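Local coordinates for protein aminotransferase class-III (Sphaerobacter thermophilus DSM 20745, PDB 6K8H) that belongs to the class-III aminotransferases, a family of the pyridoxal-phosphate-dependent aminotransferase clan, and binds (5-hydroxy-4,6-dimethylpyridin-3-yl)methyl dihydrogen phosphate in its pocket, at residues Asp93-Ala98 and Asn321-Val326; Thr165-Lys170 and Ala384-Ser389; Pro198-Asp203 and Gly229-Glu234. One frame throughout, in Å; residues are numbered along the deposited sequence.

Contact 1 of 3, residues Asp93-Ala98 and Asn321-Val326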
ATOM      1  N   ASP B  93      19.649  12.762  -4.355  1.00 13.40           N
ATOM      2  CA  ASP B  93      19.554  13.057  -2.927  1.00 14.43           C
ATOM      3  C   ASP B  93      19.187  11.846  -2.076  1.00 13.34           C
ATOM      4  O   ASP B  93      19.350  11.898  -0.856  1.00 13.44           O
ATOM      5  CB  ASP B  93      18.512  14.158  -2.673  1.00 13.58           C
ATOM      6  CG  ASP B  93      19.021  15.547  -3.022  1.00 24.75           C
ATOM      7  OD1 ASP B  93      20.228  15.688  -3.321  1.00 26.45           O
ATOM      8  OD2 ASP B  93      18.209  16.503  -2.993  1.00 28.85           O
ATOM      9  N   GLY B  94      18.663  10.791  -2.675  1.00 14.99           N
ATOM     10  CA  GLY B  94      18.153   9.627  -1.981  1.00 14.12           C
ATOM     11  C   GLY B  94      16.642   9.538  -2.130  1.00 12.94           C
ATOM     12  O   GLY B  94      15.950  10.548  -2.317  1.00 11.10           O
ATOM     13  N   VAL B  95      16.120   8.314  -2.046  1.00  8.01           N
ATOM     14  CA  VAL B  95      14.729   8.052  -2.409  1.00  9.39           C
ATOM     15  C   VAL B  95      13.823   7.797  -1.211  1.00 10.30           C
ATOM     16  O   VAL B  95      12.591   7.835  -1.377  1.00 10.21           O
ATOM     17  CB  VAL B  95      14.624   6.885  -3.414  1.00 10.64           C
ATOM     18  CG1 VAL B  95      15.528   7.148  -4.586  1.00 10.55           C
ATOM     19  CG2 VAL B  95      14.999   5.569  -2.764  1.00  7.81           C
ATOM     20  N   ALA B  96      14.375   7.568  -0.019  1.00  7.11           N
ATOM     21  CA  ALA B  96      13.568   7.317   1.170  1.00  9.13           C
ATOM     22  C   ALA B  96      14.423   7.528   2.419  1.00 11.16           C
ATOM     23  O   ALA B  96      15.615   7.216   2.428  1.00  9.55           O
ATOM     24  CB  ALA B  96      12.979   5.905   1.158  1.00  9.08           C
ATOM     25  N   PHE B  97      13.796   8.042   3.476  1.00 10.33           N
ATOM     26  CA  PHE B  97      14.490   8.407   4.706  1.00  8.49           C
ATOM     27  C   PHE B  97      13.617   8.066   5.899  1.00 12.23           C
ATOM     28  O   PHE B  97      12.388   8.137   5.817  1.00 10.59           O
ATOM     29  CB  PHE B  97      14.818   9.915   4.769  1.00  9.43           C
ATOM     30  CG  PHE B  97      15.625  10.400   3.606  1.00 14.80           C
ATOM     31  CD1 PHE B  97      17.009  10.343   3.638  1.00 15.15           C
ATOM     32  CD2 PHE B  97      15.003  10.886   2.470  1.00 12.02           C
ATOM     33  CE1 PHE B  97      17.762  10.777   2.563  1.00 14.60           C
ATOM     34  CE2 PHE B  97      15.753  11.319   1.393  1.00 14.31           C
ATOM     35  CZ  PHE B  97      17.138  11.256   1.444  1.00 10.48           C
ATOM     36  N   ALA B  98      14.259   7.718   7.018  1.00  8.86           N
ATOM     37  CA  ALA B  98      13.561   7.545   8.290  1.00  9.28           C
ATOM     38  C   ALA B  98      13.437   8.852   9.071  1.00 12.15           C
ATOM     39  O   ALA B  98      13.406   8.841  10.315  1.00 11.68           O
ATOM     40  CB  ALA B  98      14.251   6.480   9.145  1.00 10.53           C
ATOM     41  N   ASN B 321       7.535   9.120   0.837  1.00  6.55           N
ATOM     42  CA  ASN B 321       8.892   9.038   0.328  1.00  8.44           C
ATOM     43  C   ASN B 321       9.114  10.165  -0.683  1.00  8.29           C
ATOM     44  O   ASN B 321       8.178  10.596  -1.363  1.00  9.80           O
ATOM     45  CB  ASN B 321       9.157   7.675  -0.300  1.00  9.08           C
ATOM     46  CG  ASN B 321       8.468   7.508  -1.639  1.00  8.27           C
ATOM     47  OD1 ASN B 321       9.000   7.915  -2.673  1.00  9.98           O
ATOM     48  ND2 ASN B 321       7.277   6.914  -1.628  1.00  6.94           N
ATOM     49  N   PRO B 322      10.326  10.714  -0.747  1.00  9.78           N
ATOM     50  CA  PRO B 322      10.531  11.920  -1.569  1.00 11.82           C
ATOM     51  C   PRO B 322      10.326  11.698  -3.060  1.00  7.48           C
ATOM     52  O   PRO B 322       9.964  12.643  -3.764  1.00  9.00           O
ATOM     53  CB  PRO B 322      11.979  12.315  -1.253  1.00 11.35           C
ATOM     54  CG  PRO B 322      12.213  11.761   0.130  1.00 12.50           C
ATOM     55  CD  PRO B 322      11.453  10.460   0.163  1.00 10.75           C
ATOM     56  N   VAL B 323      10.536  10.497  -3.584  1.00 10.06           N
ATOM     57  CA  VAL B 323      10.292  10.314  -5.007  1.00  8.96           C
ATOM     58  C   VAL B 323       8.815  10.524  -5.321  1.00  9.33           C
ATOM     59  O   VAL B 323       8.461  11.316  -6.201  1.00  7.58           O
ATOM     60  CB  VAL B 323      10.793   8.943  -5.481  1.00  9.29           C
ATOM     61  CG1 VAL B 323      10.374   8.728  -6.920  1.00 10.41           C
ATOM     62  CG2 VAL B 323      12.307   8.895  -5.350  1.00 12.33           C
ATOM     63  N   THR B 324       7.932   9.814  -4.612  1.00  9.13           N
ATOM     64  CA  THR B 324       6.498  10.001  -4.820  1.00  7.47           C
ATOM     65  C   THR B 324       6.076  11.441  -4.555  1.00  8.64           C
ATOM     66  O   THR B 324       5.252  11.995  -5.290  1.00  9.59           O
ATOM     67  CB  THR B 324       5.706   9.053  -3.924  1.00  9.73           C
ATOM     68  OG1 THR B 324       6.052   7.700  -4.232  1.00  8.57           O
ATOM     69  CG2 THR B 324       4.177   9.258  -4.106  1.00  8.54           C
ATOM     70  N   MET B 325       6.651  12.078  -3.529  1.00  5.24           N
ATOM     71  CA  MET B 325       6.243  13.444  -3.199  1.00  6.88           C
ATOM     72  C   MET B 325       6.636  14.421  -4.298  1.00  9.65           C
ATOM     73  O   MET B 325       5.846  15.292  -4.672  1.00  7.20           O
ATOM     74  CB  MET B 325       6.849  13.869  -1.860  1.00  7.69           C
ATOM     75  CG  MET B 325       6.350  13.048  -0.675  1.00  5.32           C
ATOM     76  SD  MET B 325       4.584  13.217  -0.311  1.00 12.44           S
ATOM     77  CE  MET B 325       3.884  11.851  -1.257  1.00  6.14           C
ATOM     78  N   VAL B 326       7.851  14.277  -4.838  1.00  9.58           N
ATOM     79  CA  VAL B 326       8.332  15.158  -5.893  1.00 10.04           C
ATOM     80  C   VAL B 326       7.578  14.910  -7.200  1.00 12.55           C
ATOM     81  O   VAL B 326       7.166  15.856  -7.887  1.00  9.28           O
ATOM     82  CB  VAL B 326       9.853  14.980  -6.033  1.00 13.23           C
ATOM     83  CG1 VAL B 326      10.333  15.490  -7.349  1.00 19.36           C
ATOM     84  CG2 VAL B 326      10.571  15.701  -4.864  1.00 13.26           C
TER
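Val95 and Val323 lie side by side with their side chains pointing the same way, and CG2 of Val323 fits against CB of Val95 at 3.6 Å, with Val95 CG1 almost as near. CG2 of Val323 stands anti to its own carbonyl carbon, with CG1 anti to the backbone N (chi1 173°), and it is the CG2 branch that does the touching. Next to this pair, Pro322 is turned toward the loop Val95-Phe97, extended at Ala96 and Phe97. Its CG meets the Phe97 ring at the edge, close to the ring plane, 3.7 Å from CD2, while its CD presses on the backbone with 3.2 Å to Val95 O. That carbonyl oxygen also faces CB of Asn321; the packing is van der Waals, without a polar bond between the segments. Asp93 O is likewise at the edge of the Phe97 ring, and a ring of the second subunit, that of His78, meets Phe97 with the two planes about 20° apart.

Asn321 is the N-cap of helix 322-334. Its OD1 accepts from Thr324 N at 2.9 Å along a nearly straight N-H line (176°), the donor lying above the carbonyl plane. ND2 turns back to Thr324 OG1 at 3.0 Å and also reaches Phe318 O, and together these bonds fix the rotation of the amide. Thr324 OG1 is also bound to Pro289 O, which ties the first turn of the helix to the loop beside it. Gly94, the first residue after helix 81-91 to leave helical angles, has a positive phi that would jam a CB against Asp93 O. The arrangement is that of an asparagine-capped helix start with a proline in its first position, packed against the loop 93-98 at the subunit interface of this dimer.

Contact 2 of 3, residues Thr165-Lys170 and Ala384-Ser389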
ATOM      1  N   THR B 165     -18.508  -5.378  -3.408  1.00  9.65           N
ATOM      2  CA  THR B 165     -17.939  -4.734  -4.594  1.00 10.77           C
ATOM      3  C   THR B 165     -18.670  -5.197  -5.854  1.00  8.97           C
ATOM      4  O   THR B 165     -18.932  -4.404  -6.765  1.00  8.69           O
ATOM      5  CB  THR B 165     -16.446  -5.035  -4.718  1.00 10.56           C
ATOM      6  OG1 THR B 165     -15.734  -4.437  -3.633  1.00  8.26           O
ATOM      7  CG2 THR B 165     -15.908  -4.477  -6.037  1.00 10.88           C
ATOM      8  N   GLN B 166     -19.019  -6.473  -5.907  1.00  9.83           N
ATOM      9  CA  GLN B 166     -19.953  -6.995  -6.893  1.00 14.26           C
ATOM     10  C   GLN B 166     -21.277  -7.242  -6.181  1.00 14.52           C
ATOM     11  O   GLN B 166     -21.344  -8.058  -5.254  1.00 17.46           O
ATOM     12  CB  GLN B 166     -19.415  -8.274  -7.540  1.00 18.18           C
ATOM     13  CG  GLN B 166     -20.495  -9.146  -8.128  1.00 26.31           C
ATOM     14  CD  GLN B 166     -19.999 -10.009  -9.258  1.00 39.19           C
ATOM     15  OE1 GLN B 166     -18.863  -9.857  -9.717  1.00 49.41           O
ATOM     16  NE2 GLN B 166     -20.848 -10.927  -9.716  1.00 34.89           N
ATOM     17  N   SER B 167     -22.312  -6.514  -6.586  1.00  9.96           N
ATOM     18  CA  SER B 167     -23.636  -6.697  -6.007  1.00 13.19           C
ATOM     19  C   SER B 167     -24.107  -8.141  -6.201  1.00 13.31           C
ATOM     20  O   SER B 167     -23.810  -8.786  -7.212  1.00 13.61           O
ATOM     21  CB  SER B 167     -24.633  -5.720  -6.635  1.00 15.43           C
ATOM     22  OG  SER B 167     -25.895  -5.821  -6.004  1.00 13.17           O
ATOM     23  N   SER B 168     -24.834  -8.655  -5.197  1.00 11.98           N
ATOM     24  CA  SER B 168     -25.591  -9.892  -5.382  1.00 17.13           C
ATOM     25  C   SER B 168     -26.534  -9.828  -6.575  1.00 19.15           C
ATOM     26  O   SER B 168     -26.849 -10.866  -7.167  1.00 20.42           O
ATOM     27  CB  SER B 168     -26.351 -10.237  -4.099  1.00 17.61           C
ATOM     28  OG  SER B 168     -27.555  -9.499  -3.999  1.00 15.63           O
ATOM     29  N   GLY B 169     -27.004  -8.639  -6.941  1.00 19.27           N
ATOM     30  CA  GLY B 169     -27.966  -8.482  -8.027  1.00 19.56           C
ATOM     31  C   GLY B 169     -29.388  -8.219  -7.577  1.00 21.29           C
ATOM     32  O   GLY B 169     -30.141  -7.586  -8.314  1.00 26.87           O
ATOM     33  N   LYS B 170     -29.805  -8.802  -6.454  1.00 18.03           N
ATOM     34  CA  LYS B 170     -31.172  -8.700  -5.968  1.00 19.83           C
ATOM     35  C   LYS B 170     -31.134  -8.304  -4.499  1.00 16.38           C
ATOM     36  O   LYS B 170     -30.198  -8.667  -3.780  1.00 20.32           O
ATOM     37  CB  LYS B 170     -31.934 -10.021  -6.159  1.00 20.16           C
ATOM     38  CG  LYS B 170     -31.282 -11.209  -5.493  1.00 24.71           C
ATOM     39  CD  LYS B 170     -32.142 -12.464  -5.580  1.00 35.79           C
ATOM     40  CE  LYS B 170     -31.440 -13.634  -4.890  1.00 41.44           C
ATOM     41  NZ  LYS B 170     -32.172 -14.931  -5.012  1.00 49.58           N
ATOM     42  N   ALA B 384     -29.247   6.214 -13.455  1.00 10.28           N
ATOM     43  CA  ALA B 384     -29.677   6.743 -12.169  1.00 13.12           C
ATOM     44  C   ALA B 384     -30.276   5.661 -11.284  1.00 13.61           C
ATOM     45  O   ALA B 384     -30.301   5.819 -10.056  1.00 13.76           O
ATOM     46  CB  ALA B 384     -30.686   7.878 -12.387  1.00 15.90           C
ATOM     47  N   ASP B 385     -30.771   4.576 -11.876  1.00 12.34           N
ATOM     48  CA  ASP B 385     -31.138   3.364 -11.152  1.00 15.89           C
ATOM     49  C   ASP B 385     -29.956   2.407 -11.277  1.00 11.48           C
ATOM     50  O   ASP B 385     -29.757   1.800 -12.334  1.00 10.80           O
ATOM     51  CB  ASP B 385     -32.424   2.754 -11.721  1.00 14.32           C
ATOM     52  CG  ASP B 385     -33.617   3.717 -11.661  1.00 26.52           C
ATOM     53  OD1 ASP B 385     -33.672   4.556 -10.736  1.00 24.83           O
ATOM     54  OD2 ASP B 385     -34.514   3.639 -12.538  1.00 29.43           O
ATOM     55  N   TYR B 386     -29.181   2.260 -10.193  1.00 11.95           N
ATOM     56  CA  TYR B 386     -27.838   1.695 -10.313  1.00 12.92           C
ATOM     57  C   TYR B 386     -27.858   0.254 -10.800  1.00  8.64           C
ATOM     58  O   TYR B 386     -26.903  -0.198 -11.446  1.00 10.98           O
ATOM     59  CB  TYR B 386     -27.097   1.811  -8.968  1.00  8.59           C
ATOM     60  CG  TYR B 386     -27.405   0.753  -7.928  1.00  8.59           C
ATOM     61  CD1 TYR B 386     -26.715  -0.460  -7.904  1.00 10.56           C
ATOM     62  CD2 TYR B 386     -28.346   0.984  -6.930  1.00  9.94           C
ATOM     63  CE1 TYR B 386     -26.983  -1.424  -6.937  1.00  9.44           C
ATOM     64  CE2 TYR B 386     -28.619   0.024  -5.955  1.00  8.81           C
ATOM     65  CZ  TYR B 386     -27.932  -1.174  -5.965  1.00  9.36           C
ATOM     66  OH  TYR B 386     -28.195  -2.126  -4.991  1.00 11.93           O
ATOM     67  N   ARG B 387     -28.936  -0.474 -10.533  1.00 10.63           N
ATOM     68  CA  ARG B 387     -28.978  -1.865 -10.957  1.00 11.44           C
ATOM     69  C   ARG B 387     -29.029  -1.997 -12.467  1.00 11.02           C
ATOM     70  O   ARG B 387     -28.768  -3.086 -12.985  1.00 11.39           O
ATOM     71  CB  ARG B 387     -30.146  -2.587 -10.293  1.00 13.74           C
ATOM     72  CG  ARG B 387     -29.927  -2.783  -8.788  1.00 17.11           C
ATOM     73  CD  ARG B 387     -30.614  -4.030  -8.300  1.00 20.18           C
ATOM     74  NE  ARG B 387     -30.610  -4.160  -6.849  1.00 19.75           N
ATOM     75  CZ  ARG B 387     -29.677  -4.816  -6.158  1.00 17.67           C
ATOM     76  NH1 ARG B 387     -28.665  -5.392  -6.792  1.00 17.99           N
ATOM     77  NH2 ARG B 387     -29.760  -4.903  -4.835  1.00 13.15           N
ATOM     78  N   ASN B 388     -29.349  -0.909 -13.178  1.00 11.10           N
ATOM     79  CA  ASN B 388     -29.305  -0.912 -14.625  1.00 12.61           C
ATOM     80  C   ASN B 388     -27.887  -0.960 -15.171  1.00 13.54           C
ATOM     81  O   ASN B 388     -27.720  -1.240 -16.366  1.00 11.07           O
ATOM     82  CB  ASN B 388     -30.024   0.324 -15.166  1.00  9.43           C
ATOM     83  CG  ASN B 388     -31.515   0.234 -14.983  1.00 11.65           C
ATOM     84  OD1 ASN B 388     -32.061  -0.865 -14.881  1.00 10.74           O
ATOM     85  ND2 ASN B 388     -32.188   1.387 -14.931  1.00 11.22           N
ATOM     86  N   SER B 389     -26.862  -0.697 -14.343  1.00 10.25           N
ATOM     87  CA  SER B 389     -25.507  -0.735 -14.881  1.00 10.83           C
ATOM     88  C   SER B 389     -25.024  -2.163 -15.135  1.00 12.66           C
ATOM     89  O   SER B 389     -24.022  -2.341 -15.830  1.00 13.94           O
ATOM     90  CB  SER B 389     -24.519   0.005 -13.965  1.00 11.18           C
ATOM     91  OG  SER B 389     -24.474  -0.535 -12.658  1.00 15.94           O
TER
HETATM   92  O   HOH W   1     -28.119  -6.709  -3.422  1.00 15.26           O
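The chain at Gly169 and that at Arg387 come no nearer than 7.3 Å between CA atoms, the first segment being irregular and the second a 3-10 turn, so the arginine side chain has to span the gap. Running extended from CG to NE, it brings its guanidinium against the backbone of Gly169 and Lys170. NH1 donates to Ser167 OG at 2.9 Å, a bent bond (138°) whose acceptor lies 24° from the guanidinium plane. Ser167 has OG anti to its backbone N (chi1 -175°), and this same oxygen accepts from Gly169 N at 3.2 Å, closing an ST turn. Its further partner is Asp151, whose carboxylate also binds Tyr386 OH and forms a long, weak ion pair with Arg387 NH1.

The guanidinium is held between two groups: Tyr386 OH over one face, offset toward the rim, and Lys170 CA over the other at 4.0 Å above the plane. Water 1 lies at its edge, in plane, accepting from NH2 at 2.8 Å and donating to Lys170 O, so that a single water extends the grip to the end of the segment. The Tyr386 ring in turn has Arg387 CG over one face, 3.7 Å above its plane. In the backbone, Tyr386 O accepts from both Ser389 N and Ser389 OG, the latter at 2.7 Å and nearly in line with the carbonyl, which holds the 3-10 turn closed.

Near the protein surface, the contact joins the loop that runs between helices 159-162 and 188-192 to the connection leading from strand 373-377 into helix 393-408.

Contact 3 of 3, residues Pro198-Asp203 and Gly229-Glu234; sequences PFNDID and GLYPAE
Tyr231 and Asn200 meet with the Asn200 amide nitrogen at the edge of the Tyr231 ring, ND2 lying 3.5 Å from CD2, and with amide and ring planes 60° apart. Glu234 OE2 occupies another part of that edge, in the ring plane, and accepts from Tyr231 OH at 2.5 Å through its anti lone pair. The Phe199 ring has the carbonyl carbon of Pro232 at its edge, while its CZ comes against Ala233 CB at 3.7 Å; anti to the backbone N (chi1 -166°), CG stands nearer than CB to Ala233.

The Asn200 amide uses both of its ends on the backbone of 232-234. OD1 accepts from Glu234 N at 2.8 Å, in the carbonyl plane and on a lone pair, with an N-H line of 166°. ND2 donates to Pro232 O at 3.1 Å; here the acceptor is in the amide plane, but the donor stands above the plane of the proline carbonyl. The two bonds fix the rotation of the amide and settle which end is oxygen.

Asn200 takes part in the type II beta turn from Pro198 to Asp201, closed by Asp201 N to Pro198 O, and Asp201 then serves as the N-cap of helix 202-211. Glu234 is likewise the N-cap residue of helix 235-248, so the asparagine links two helix starts in the large domain of the aminotransferase fold. Phe237 of that second helix touches both Asn200 and Ile202. The side chain of Glu234 crosses that of Asn200 at about a right angle, and it also packs on Ala384, in a loop.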
ATOM      1  N   PRO B 198     -27.994   1.772  -1.104  1.00  9.15           N
ATOM      2  CA  PRO B 198     -28.242   1.885  -2.553  1.00  7.76           C
ATOM      3  C   PRO B 198     -27.812   3.225  -3.145  1.00 10.77           C
ATOM      4  O   PRO B 198     -28.353   4.276  -2.769  1.00  9.52           O
ATOM      5  CB  PRO B 198     -29.761   1.694  -2.659  1.00 13.12           C
ATOM      6  CG  PRO B 198     -30.301   2.192  -1.330  1.00 11.63           C
ATOM      7  CD  PRO B 198     -29.207   1.985  -0.295  1.00 10.27           C
ATOM      8  N   PHE B 199     -26.854   3.205  -4.084  1.00  6.43           N
ATOM      9  CA  PHE B 199     -26.346   4.455  -4.650  1.00 10.34           C
ATOM     10  C   PHE B 199     -27.466   5.193  -5.384  1.00 11.66           C
ATOM     11  O   PHE B 199     -28.269   4.584  -6.095  1.00 10.40           O
ATOM     12  CB  PHE B 199     -25.164   4.168  -5.588  1.00  7.57           C
ATOM     13  CG  PHE B 199     -24.355   5.391  -5.975  1.00 10.20           C
ATOM     14  CD1 PHE B 199     -23.390   5.910  -5.117  1.00 10.57           C
ATOM     15  CD2 PHE B 199     -24.560   6.017  -7.196  1.00  8.20           C
ATOM     16  CE1 PHE B 199     -22.627   7.021  -5.472  1.00  7.95           C
ATOM     17  CE2 PHE B 199     -23.806   7.135  -7.548  1.00 10.57           C
ATOM     18  CZ  PHE B 199     -22.841   7.636  -6.679  1.00  9.49           C
ATOM     19  N   ASN B 200     -27.554   6.509  -5.158  1.00 11.64           N
ATOM     20  CA  ASN B 200     -28.537   7.379  -5.829  1.00 13.72           C
ATOM     21  C   ASN B 200     -29.984   7.004  -5.502  1.00 16.18           C
ATOM     22  O   ASN B 200     -30.903   7.261  -6.288  1.00 15.49           O
ATOM     23  CB  ASN B 200     -28.338   7.396  -7.351  1.00  9.64           C
ATOM     24  CG  ASN B 200     -27.530   8.586  -7.814  1.00 12.96           C
ATOM     25  OD1 ASN B 200     -27.566   9.650  -7.199  1.00 11.85           O
ATOM     26  ND2 ASN B 200     -26.786   8.412  -8.905  1.00 10.65           N
ATOM     27  N   ASP B 201     -30.207   6.389  -4.346  1.00 13.97           N
ATOM     28  CA  ASP B 201     -31.546   6.076  -3.856  1.00 15.72           C
ATOM     29  C   ASP B 201     -31.581   6.647  -2.438  1.00 15.54           C
ATOM     30  O   ASP B 201     -31.204   5.975  -1.471  1.00 11.97           O
ATOM     31  CB  ASP B 201     -31.794   4.561  -3.934  1.00 15.83           C
ATOM     32  CG  ASP B 201     -33.032   4.106  -3.173  1.00 18.61           C
ATOM     33  OD1 ASP B 201     -33.731   4.934  -2.549  1.00 20.71           O
ATOM     34  OD2 ASP B 201     -33.293   2.884  -3.203  1.00 21.11           O
ATOM     35  N   ILE B 202     -32.008   7.906  -2.318  1.00 15.76           N
ATOM     36  CA  ILE B 202     -31.846   8.587  -1.036  1.00 13.67           C
ATOM     37  C   ILE B 202     -32.799   8.013   0.006  1.00 12.57           C
ATOM     38  O   ILE B 202     -32.473   7.977   1.195  1.00 11.25           O
ATOM     39  CB  ILE B 202     -32.010  10.113  -1.194  1.00 16.67           C
ATOM     40  CG1 ILE B 202     -31.625  10.843   0.107  1.00 15.00           C
ATOM     41  CG2 ILE B 202     -33.427  10.474  -1.600  1.00 13.19           C
ATOM     42  CD1 ILE B 202     -30.256  10.467   0.655  1.00 12.97           C
ATOM     43  N   ASP B 203     -33.970   7.531  -0.408  1.00 17.24           N
ATOM     44  CA  ASP B 203     -34.928   6.987   0.555  1.00 20.65           C
ATOM     45  C   ASP B 203     -34.367   5.766   1.283  1.00 18.16           C
ATOM     46  O   ASP B 203     -34.365   5.710   2.522  1.00 18.80           O
ATOM     47  CB  ASP B 203     -36.236   6.643  -0.156  1.00 23.19           C
ATOM     48  CG  ASP B 203     -37.262   6.047   0.779  1.00 34.80           C
ATOM     49  OD1 ASP B 203     -37.797   6.791   1.626  1.00 42.09           O
ATOM     50  OD2 ASP B 203     -37.531   4.827   0.655  1.00 41.74           O
ATOM     51  N   GLY B 229     -21.076   2.631 -13.832  1.00 10.54           N
ATOM     52  CA  GLY B 229     -21.277   3.298 -15.103  1.00 12.15           C
ATOM     53  C   GLY B 229     -20.869   4.754 -15.174  1.00  9.11           C
ATOM     54  O   GLY B 229     -21.248   5.435 -16.137  1.00  8.90           O
ATOM     55  N   LEU B 230     -20.121   5.265 -14.191  1.00 11.17           N
ATOM     56  CA  LEU B 230     -19.659   6.664 -14.215  1.00 11.57           C
ATOM     57  C   LEU B 230     -20.839   7.625 -14.321  1.00 10.12           C
ATOM     58  O   LEU B 230     -20.824   8.587 -15.090  1.00 12.14           O
ATOM     59  CB  LEU B 230     -18.657   6.919 -15.354  1.00  8.76           C
ATOM     60  CG  LEU B 230     -17.675   8.081 -15.167  1.00 11.02           C
ATOM     61  CD1 LEU B 230     -16.712   7.760 -14.014  1.00  6.10           C
ATOM     62  CD2 LEU B 230     -16.896   8.383 -16.426  1.00  7.94           C
ATOM     63  N   TYR B 231     -21.870   7.367 -13.536  1.00  7.91           N
ATOM     64  CA  TYR B 231     -22.960   8.316 -13.386  1.00 12.21           C
ATOM     65  C   TYR B 231     -22.896   8.880 -11.976  1.00 12.76           C
ATOM     66  O   TYR B 231     -22.975   8.110 -11.007  1.00  9.72           O
ATOM     67  CB  TYR B 231     -24.310   7.653 -13.650  1.00 12.15           C
ATOM     68  CG  TYR B 231     -25.469   8.599 -13.519  1.00 12.44           C
ATOM     69  CD1 TYR B 231     -25.771   9.503 -14.528  1.00 17.42           C
ATOM     70  CD2 TYR B 231     -26.248   8.606 -12.374  1.00 15.50           C
ATOM     71  CE1 TYR B 231     -26.836  10.378 -14.398  1.00 21.81           C
ATOM     72  CE2 TYR B 231     -27.303   9.466 -12.237  1.00 13.43           C
ATOM     73  CZ  TYR B 231     -27.595  10.352 -13.247  1.00 17.50           C
ATOM     74  OH  TYR B 231     -28.658  11.208 -13.090  1.00 17.77           O
ATOM     75  N   PRO B 232     -22.750  10.194 -11.818  1.00 12.72           N
ATOM     76  CA  PRO B 232     -22.423  10.760 -10.505  1.00 10.95           C
ATOM     77  C   PRO B 232     -23.579  10.700  -9.520  1.00 11.93           C
ATOM     78  O   PRO B 232     -24.753  10.578  -9.883  1.00 12.96           O
ATOM     79  CB  PRO B 232     -22.063  12.217 -10.822  1.00 14.86           C
ATOM     80  CG  PRO B 232     -21.854  12.275 -12.308  1.00 13.26           C
ATOM     81  CD  PRO B 232     -22.690  11.195 -12.896  1.00 13.52           C
ATOM     82  N   ALA B 233     -23.213  10.765  -8.237  1.00 12.38           N
ATOM     83  CA  ALA B 233     -24.192  11.012  -7.187  1.00 10.83           C
ATOM     84  C   ALA B 233     -24.966  12.286  -7.508  1.00 14.64           C
ATOM     85  O   ALA B 233     -24.373  13.332  -7.805  1.00  9.70           O
ATOM     86  CB  ALA B 233     -23.488  11.133  -5.828  1.00  9.35           C
ATOM     87  N   GLU B 234     -26.304  12.182  -7.488  1.00 12.88           N
ATOM     88  CA  GLU B 234     -27.130  13.326  -7.842  1.00 13.14           C
ATOM     89  C   GLU B 234     -27.145  14.342  -6.697  1.00 16.01           C
ATOM     90  O   GLU B 234     -27.019  13.969  -5.526  1.00 13.63           O
ATOM     91  CB  GLU B 234     -28.547  12.862  -8.197  1.00 13.94           C
ATOM     92  CG  GLU B 234     -28.577  12.084  -9.521  1.00 19.23           C
ATOM     93  CD  GLU B 234     -29.936  11.473  -9.874  1.00 24.17           C
ATOM     94  OE1 GLU B 234     -30.761  11.235  -8.960  1.00 31.78           O
ATOM     95  OE2 GLU B 234     -30.169  11.215 -11.082  1.00 21.31           O
TER
HETATM   96  O   HOH W   2     -30.374  10.158  -6.763  1.00 20.10           O

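Contacts 2 and 3 are neighbours, with centres 11 Å apart, and touch where Ala384 packs on Tyr231 and Glu234 and where Tyr386 meets Phe199. Contact 1 lies on the other side of the chain's centre, 42 Å from contact 2 and 39 Å from contact 3 between centres. Along the sequence, contact 3 falls between the two segments of contact 1 and also between those of contact 2, while contacts 1 and 2 interleave. Contact 1 thus sets a helix start at the dimer interface, whereas contacts 2 and 3, touching no other chain, tie loops that follow strands of the seven-stranded sheet to the connection between strand 373-377 and helix 393-408.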